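Local structure of protein-glutamine gamma-glutamyltransferase (Pagrus major, 1G0D) at residues 484-498 and 535-549. The protein catalyses, in a calcium-dependent way, the cross-linking of peptide-bound glutamine to lysine side chains or small primary amines, probably acting in many cellular processes. Sequence-based numbering, arbitrary orientation.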
loop_
_atom_site.group_PDB
_atom_site.type_symbol
_atom_site.label_atom_id
_atom_site.label_comp_id
_atom_site.label_asym_id
_atom_site.label_seq_id
_atom_site.Cartn_x
_atom_site.Cartn_y
_atom_site.Cartn_z
ATOM N N PHE A 484 -4.776 -24.085 -9.524
ATOM C CA PHE A 484 -5.665 -24.602 -8.493
ATOM C C PHE A 484 -6.709 -25.482 -9.162
ATOM O O PHE A 484 -7.273 -25.101 -10.198
ATOM C CB PHE A 484 -6.379 -23.469 -7.766
ATOM C CG PHE A 484 -7.270 -23.940 -6.667
ATOM C CD1 PHE A 484 -6.748 -24.678 -5.614
ATOM C CD2 PHE A 484 -8.638 -23.671 -6.687
ATOM C CE1 PHE A 484 -7.578 -25.141 -4.585
ATOM C CE2 PHE A 484 -9.478 -24.131 -5.662
ATOM C CZ PHE A 484 -8.943 -24.870 -4.611
ATOM N N GLY A 485 -6.960 -26.645 -8.551
ATOM C CA GLY A 485 -7.911 -27.612 -9.075
ATOM C C GLY A 485 -7.210 -28.877 -9.574
ATOM O O GLY A 485 -7.828 -29.934 -9.671
ATOM N N THR A 486 -5.914 -28.794 -9.862
ATOM C CA THR A 486 -5.190 -29.945 -10.387
ATOM C C THR A 486 -4.212 -30.677 -9.451
ATOM O O THR A 486 -3.727 -30.113 -8.457
ATOM C CB THR A 486 -4.418 -29.541 -11.695
ATOM O OG1 THR A 486 -3.202 -28.874 -11.359
ATOM C CG2 THR A 486 -5.248 -28.593 -12.552
ATOM N N ASP A 487 -3.947 -31.950 -9.762
ATOM C CA ASP A 487 -2.987 -32.727 -8.992
ATOM C C ASP A 487 -1.708 -32.489 -9.755
ATOM O O ASP A 487 -1.734 -32.436 -10.974
ATOM C CB ASP A 487 -3.246 -34.227 -9.054
ATOM C CG ASP A 487 -4.697 -34.598 -8.975
ATOM O OD1 ASP A 487 -5.464 -34.005 -8.179
ATOM O OD2 ASP A 487 -5.054 -35.533 -9.721
ATOM N N PHE A 488 -0.574 -32.392 -9.082
ATOM C CA PHE A 488 0.653 -32.132 -9.829
ATOM C C PHE A 488 1.865 -32.712 -9.160
ATOM O O PHE A 488 1.805 -33.169 -8.037
ATOM C CB PHE A 488 0.857 -30.612 -9.965
ATOM C CG PHE A 488 0.811 -29.874 -8.636
ATOM C CD1 PHE A 488 -0.399 -29.381 -8.133
ATOM C CD2 PHE A 488 1.967 -29.716 -7.869
ATOM C CE1 PHE A 488 -0.455 -28.752 -6.875
ATOM C CE2 PHE A 488 1.912 -29.094 -6.620
ATOM C CZ PHE A 488 0.705 -28.613 -6.123
ATOM N N ASP A 489 2.984 -32.654 -9.850
ATOM C CA ASP A 489 4.205 -33.163 -9.281
ATOM C C ASP A 489 5.123 -31.998 -8.998
ATOM O O ASP A 489 5.062 -30.967 -9.684
ATOM C CB ASP A 489 4.922 -34.099 -10.249
ATOM C CG ASP A 489 4.012 -35.156 -10.831
ATOM O OD1 ASP A 489 4.308 -35.612 -11.957
ATOM O OD2 ASP A 489 3.012 -35.530 -10.177
ATOM N N VAL A 490 5.953 -32.166 -7.971
ATOM C CA VAL A 490 6.960 -31.191 -7.564
ATOM C C VAL A 490 8.242 -32.006 -7.471
ATOM O O VAL A 490 8.289 -32.984 -6.739
ATOM C CB VAL A 490 6.690 -30.623 -6.132
ATOM C CG1 VAL A 490 7.862 -29.796 -5.694
ATOM C CG2 VAL A 490 5.419 -29.792 -6.112
ATOM N N ILE A 491 9.283 -31.634 -8.199
ATOM C CA ILE A 491 10.518 -32.390 -8.074
ATOM C C ILE A 491 11.448 -31.799 -7.034
ATOM O O ILE A 491 11.545 -30.576 -6.886
ATOM C CB ILE A 491 11.278 -32.466 -9.387
ATOM C CG1 ILE A 491 10.396 -33.104 -10.426
ATOM C CG2 ILE A 491 12.519 -33.295 -9.232
ATOM C CD1 ILE A 491 9.740 -32.069 -11.221
ATOM N N VAL A 492 12.100 -32.687 -6.290
ATOM C CA VAL A 492 13.073 -32.319 -5.278
ATOM C C VAL A 492 14.341 -32.953 -5.838
ATOM O O VAL A 492 14.455 -34.170 -5.879
ATOM C CB VAL A 492 12.727 -32.954 -3.890
ATOM C CG1 VAL A 492 13.820 -32.652 -2.877
ATOM C CG2 VAL A 492 11.417 -32.389 -3.384
ATOM N N GLU A 493 15.288 -32.133 -6.295
ATOM C CA GLU A 493 16.493 -32.669 -6.864
ATOM C C GLU A 493 17.710 -32.427 -6.015
ATOM O O GLU A 493 17.965 -31.320 -5.576
ATOM C CB GLU A 493 16.698 -32.082 -8.248
ATOM C CG GLU A 493 18.095 -32.282 -8.793
ATOM C CD GLU A 493 18.262 -31.760 -10.209
ATOM O OE1 GLU A 493 18.148 -32.573 -11.156
ATOM O OE2 GLU A 493 18.514 -30.538 -10.367
ATOM N N VAL A 494 18.459 -33.497 -5.779
ATOM C CA VAL A 494 19.691 -33.461 -5.001
ATOM C C VAL A 494 20.830 -33.555 -6.013
ATOM O O VAL A 494 20.916 -34.530 -6.737
ATOM C CB VAL A 494 19.783 -34.695 -4.066
ATOM C CG1 VAL A 494 21.041 -34.594 -3.248
ATOM C CG2 VAL A 494 18.525 -34.818 -3.191
ATOM N N LYS A 495 21.691 -32.553 -6.090
ATOM C CA LYS A 495 22.781 -32.606 -7.057
ATOM C C LYS A 495 24.065 -32.844 -6.339
ATOM O O LYS A 495 24.494 -32.025 -5.548
ATOM C CB LYS A 495 22.939 -31.280 -7.843
ATOM C CG LYS A 495 22.145 -31.151 -9.176
ATOM C CD LYS A 495 21.544 -29.735 -9.411
ATOM C CE LYS A 495 20.960 -29.094 -8.100
ATOM N NZ LYS A 495 19.517 -29.369 -7.767
ATOM N N ASN A 496 24.697 -33.960 -6.612
ATOM C CA ASN A 496 25.970 -34.214 -5.987
ATOM C C ASN A 496 27.040 -33.705 -6.943
ATOM O O ASN A 496 27.341 -34.360 -7.923
ATOM C CB ASN A 496 26.154 -35.720 -5.726
ATOM C CG ASN A 496 27.506 -36.040 -5.128
ATOM O OD1 ASN A 496 28.345 -35.156 -4.941
ATOM N ND2 ASN A 496 27.735 -37.311 -4.828
ATOM N N GLU A 497 27.591 -32.531 -6.719
ATOM C CA GLU A 497 28.654 -32.124 -7.619
ATOM C C GLU A 497 29.984 -32.348 -6.915
ATOM O O GLU A 497 30.823 -31.450 -6.815
ATOM C CB GLU A 497 28.531 -30.664 -8.053
ATOM C CG GLU A 497 27.142 -30.100 -8.025
ATOM C CD GLU A 497 27.048 -28.994 -6.998
ATOM O OE1 GLU A 497 26.691 -27.849 -7.363
ATOM O OE2 GLU A 497 27.351 -29.280 -5.816
ATOM N N GLY A 498 30.147 -33.567 -6.422
ATOM C CA GLY A 498 31.354 -33.950 -5.730
ATOM C C GLY A 498 31.959 -35.125 -6.470
ATOM O O GLY A 498 31.339 -35.686 -7.375
ATOM N N HIS A 535 29.038 -36.203 -9.518
ATOM C CA HIS A 535 28.586 -35.447 -10.663
ATOM C C HIS A 535 27.340 -35.942 -11.332
ATOM O O HIS A 535 27.215 -35.851 -12.543
ATOM C CB HIS A 535 29.708 -35.347 -11.654
ATOM C CG HIS A 535 31.016 -35.089 -11.003
ATOM N ND1 HIS A 535 32.079 -35.958 -11.098
ATOM C CD2 HIS A 535 31.431 -34.071 -10.219
ATOM C CE1 HIS A 535 33.096 -35.484 -10.400
ATOM N NE2 HIS A 535 32.728 -34.339 -9.856
ATOM N N LYS A 536 26.413 -36.455 -10.544
ATOM C CA LYS A 536 25.148 -36.908 -11.077
ATOM C C LYS A 536 24.109 -36.327 -10.140
ATOM O O LYS A 536 24.462 -35.867 -9.071
ATOM C CB LYS A 536 25.105 -38.426 -11.082
ATOM C CG LYS A 536 24.950 -39.040 -12.490
ATOM C CD LYS A 536 26.070 -38.620 -13.472
ATOM C CE LYS A 536 25.852 -39.225 -14.868
ATOM N NZ LYS A 536 27.113 -39.288 -15.679
ATOM N N ALA A 537 22.840 -36.334 -10.528
ATOM C CA ALA A 537 21.783 -35.766 -9.676
ATOM C C ALA A 537 20.555 -36.651 -9.544
ATOM O O ALA A 537 20.017 -37.119 -10.547
ATOM C CB ALA A 537 21.349 -34.386 -10.204
ATOM N N HIS A 538 20.099 -36.851 -8.312
ATOM C CA HIS A 538 18.915 -37.672 -8.053
ATOM C C HIS A 538 17.647 -36.819 -7.970
ATOM O O HIS A 538 17.580 -35.863 -7.208
ATOM C CB HIS A 538 19.100 -38.462 -6.742
ATOM C CG HIS A 538 17.845 -39.087 -6.220
ATOM N ND1 HIS A 538 17.439 -40.358 -6.576
ATOM C CD2 HIS A 538 16.900 -38.621 -5.371
ATOM C CE1 HIS A 538 16.299 -40.643 -5.975
ATOM N NE2 HIS A 538 15.951 -39.607 -5.233
ATOM N N LYS A 539 16.641 -37.179 -8.754
ATOM C CA LYS A 539 15.383 -36.453 -8.748
ATOM C C LYS A 539 14.230 -37.276 -8.180
ATOM O O LYS A 539 13.896 -38.334 -8.707
ATOM C CB LYS A 539 15.007 -36.022 -10.158
ATOM C CG LYS A 539 15.932 -34.994 -10.778
ATOM C CD LYS A 539 15.220 -34.310 -11.944
ATOM C CE LYS A 539 16.179 -33.823 -13.029
ATOM N NZ LYS A 539 15.456 -33.418 -14.284
ATOM N N GLU A 540 13.625 -36.783 -7.102
ATOM C CA GLU A 540 12.488 -37.448 -6.480
ATOM C C GLU A 540 11.271 -36.584 -6.711
ATOM O O GLU A 540 11.367 -35.360 -6.785
ATOM C CB GLU A 540 12.699 -37.617 -4.978
ATOM C CG GLU A 540 13.271 -38.963 -4.588
ATOM C CD GLU A 540 12.203 -40.007 -4.370
ATOM O OE1 GLU A 540 11.861 -40.700 -5.349
ATOM O OE2 GLU A 540 11.708 -40.132 -3.227
ATOM N N VAL A 541 10.125 -37.229 -6.842
ATOM C CA VAL A 541 8.874 -36.534 -7.076
ATOM C C VAL A 541 7.853 -36.696 -5.943
ATOM O O VAL A 541 7.786 -37.723 -5.257
ATOM C CB VAL A 541 8.233 -37.030 -8.394
ATOM C CG1 VAL A 541 6.852 -36.447 -8.555
ATOM C CG2 VAL A 541 9.118 -36.648 -9.563
ATOM N N MET A 542 7.069 -35.649 -5.735
ATOM C CA MET A 542 6.035 -35.679 -4.727
ATOM C C MET A 542 4.792 -35.250 -5.448
ATOM O O MET A 542 4.741 -34.158 -5.985
ATOM C CB MET A 542 6.362 -34.697 -3.615
ATOM C CG MET A 542 5.280 -34.550 -2.550
ATOM S SD MET A 542 5.901 -33.615 -1.117
ATOM C CE MET A 542 7.621 -33.270 -1.655
ATOM N N ARG A 543 3.786 -36.107 -5.482
ATOM C CA ARG A 543 2.575 -35.737 -6.173
ATOM C C ARG A 543 1.521 -35.256 -5.233
ATOM O O ARG A 543 1.037 -36.015 -4.396
ATOM C CB ARG A 543 2.022 -36.905 -6.971
ATOM C CG ARG A 543 0.731 -36.580 -7.701
ATOM C CD ARG A 543 0.572 -37.443 -8.942
ATOM N NE ARG A 543 -0.609 -37.064 -9.704
ATOM C CZ ARG A 543 -0.586 -36.284 -10.785
ATOM N NH1 ARG A 543 0.563 -35.792 -11.236
ATOM N NH2 ARG A 543 -1.718 -36.001 -11.422
ATOM N N LEU A 544 1.183 -33.977 -5.369
ATOM C CA LEU A 544 0.150 -33.352 -4.559
ATOM C C LEU A 544 -1.152 -33.460 -5.367
ATOM O O LEU A 544 -1.122 -33.296 -6.591
ATOM C CB LEU A 544 0.530 -31.897 -4.301
ATOM C CG LEU A 544 1.517 -31.581 -3.174
ATOM C CD1 LEU A 544 1.202 -32.371 -1.933
ATOM C CD2 LEU A 544 2.888 -31.893 -3.639
ATOM N N HIS A 545 -2.273 -33.745 -4.685
ATOM C CA HIS A 545 -3.587 -33.923 -5.331
ATOM C C HIS A 545 -4.650 -32.972 -4.839
ATOM O O HIS A 545 -4.720 -32.652 -3.661
ATOM C CB HIS A 545 -4.124 -35.326 -5.097
ATOM C CG HIS A 545 -3.208 -36.402 -5.565
ATOM N ND1 HIS A 545 -2.188 -36.900 -4.784
ATOM C CD2 HIS A 545 -3.162 -37.088 -6.729
ATOM C CE1 HIS A 545 -1.555 -37.849 -5.446
ATOM N NE2 HIS A 545 -2.127 -37.984 -6.630
ATOM N N TYR A 546 -5.526 -32.580 -5.745
ATOM C CA TYR A 546 -6.550 -31.641 -5.397
ATOM C C TYR A 546 -7.378 -32.001 -4.202
ATOM O O TYR A 546 -7.444 -31.227 -3.262
ATOM C CB TYR A 546 -7.477 -31.396 -6.573
ATOM C CG TYR A 546 -8.570 -30.430 -6.223
ATOM C CD1 TYR A 546 -8.275 -29.119 -5.855
ATOM C CD2 TYR A 546 -9.906 -30.816 -6.259
ATOM C CE1 TYR A 546 -9.281 -28.215 -5.534
ATOM C CE2 TYR A 546 -10.935 -29.908 -5.933
ATOM C CZ TYR A 546 -10.608 -28.615 -5.573
ATOM O OH TYR A 546 -11.598 -27.729 -5.226
ATOM N N ASP A 547 -8.006 -33.169 -4.222
ATOM C CA ASP A 547 -8.889 -33.573 -3.122
ATOM C C ASP A 547 -8.184 -33.678 -1.791
ATOM O O ASP A 547 -8.829 -33.781 -0.754
ATOM C CB ASP A 547 -9.579 -34.890 -3.444
ATOM C CG ASP A 547 -8.816 -35.702 -4.465
ATOM O OD1 ASP A 547 -8.185 -36.718 -4.078
ATOM O OD2 ASP A 547 -8.844 -35.317 -5.657
ATOM N N ASP A 548 -6.860 -33.647 -1.826
ATOM C CA ASP A 548 -6.071 -33.695 -0.608
ATOM C C ASP A 548 -5.851 -32.251 -0.157
ATOM O O ASP A 548 -6.213 -31.872 0.955
ATOM C CB ASP A 548 -4.697 -34.335 -0.863
ATOM C CG ASP A 548 -4.739 -35.871 -0.950
ATOM O OD1 ASP A 548 -5.691 -36.490 -0.422
ATOM O OD2 ASP A 548 -3.795 -36.449 -1.555
ATOM N N TYR A 549 -5.265 -31.434 -1.026
ATOM C CA TYR A 549 -4.993 -30.054 -0.642
ATOM C C TYR A 549 -6.142 -29.082 -0.604
ATOM O O TYR A 549 -5.938 -27.987 -0.116
ATOM C CB TYR A 549 -3.808 -29.425 -1.431
ATOM C CG TYR A 549 -4.027 -29.078 -2.896
ATOM C CD1 TYR A 549 -5.013 -28.170 -3.291
ATOM C CD2 TYR A 549 -3.286 -29.719 -3.885
ATOM C CE1 TYR A 549 -5.262 -27.924 -4.622
ATOM C CE2 TYR A 549 -3.530 -29.484 -5.223
ATOM C CZ TYR A 549 -4.525 -28.594 -5.587
ATOM O OH TYR A 549 -4.813 -28.436 -6.935
HETATM O O HOH W 1 -7.189 -36.359 -7.860
#
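An antiparallel pair joins the central strand 488-496 to the outermost strand 536-544 of a three-stranded sheet, with 473-479 on the far side of 488-496; Val492 N donates to Glu540 O at 2.8 Å, nearly straight. The sheet belongs to the first C-terminal beta-barrel domain of transglutaminases, a two-sheet sandwich: Val490, Val492, Val494 and Met542 point to the interior, where Met542 meets Met508 and Val561 of the opposing sheet. On the other face Glu493 pairs with Lys478, a probable GTP-site residue, and Asp489 OD2 receives Arg543 NH1 at 2.7 Å, in the guanidinium plane but from above the carboxylate, while a longer ion pair reaches Asp487. Asp487 also grips the following helix, its OD1 taking Tyr546 N at 2.8 Å (165°). Leu544 CB lies over one face of the Phe488 ring, and Tyr546 turns its edge to the face of Phe484. With CG between the backbone N and the carbonyl carbon (chi1 72°), Tyr549 OH donates a hydrogen bond to Thr486 O (2.5 Å) and accepts one from Gly485 N (3.2 Å). A phenylalanine in its place would probably leave both loop atoms without this partner and the turn less firmly held.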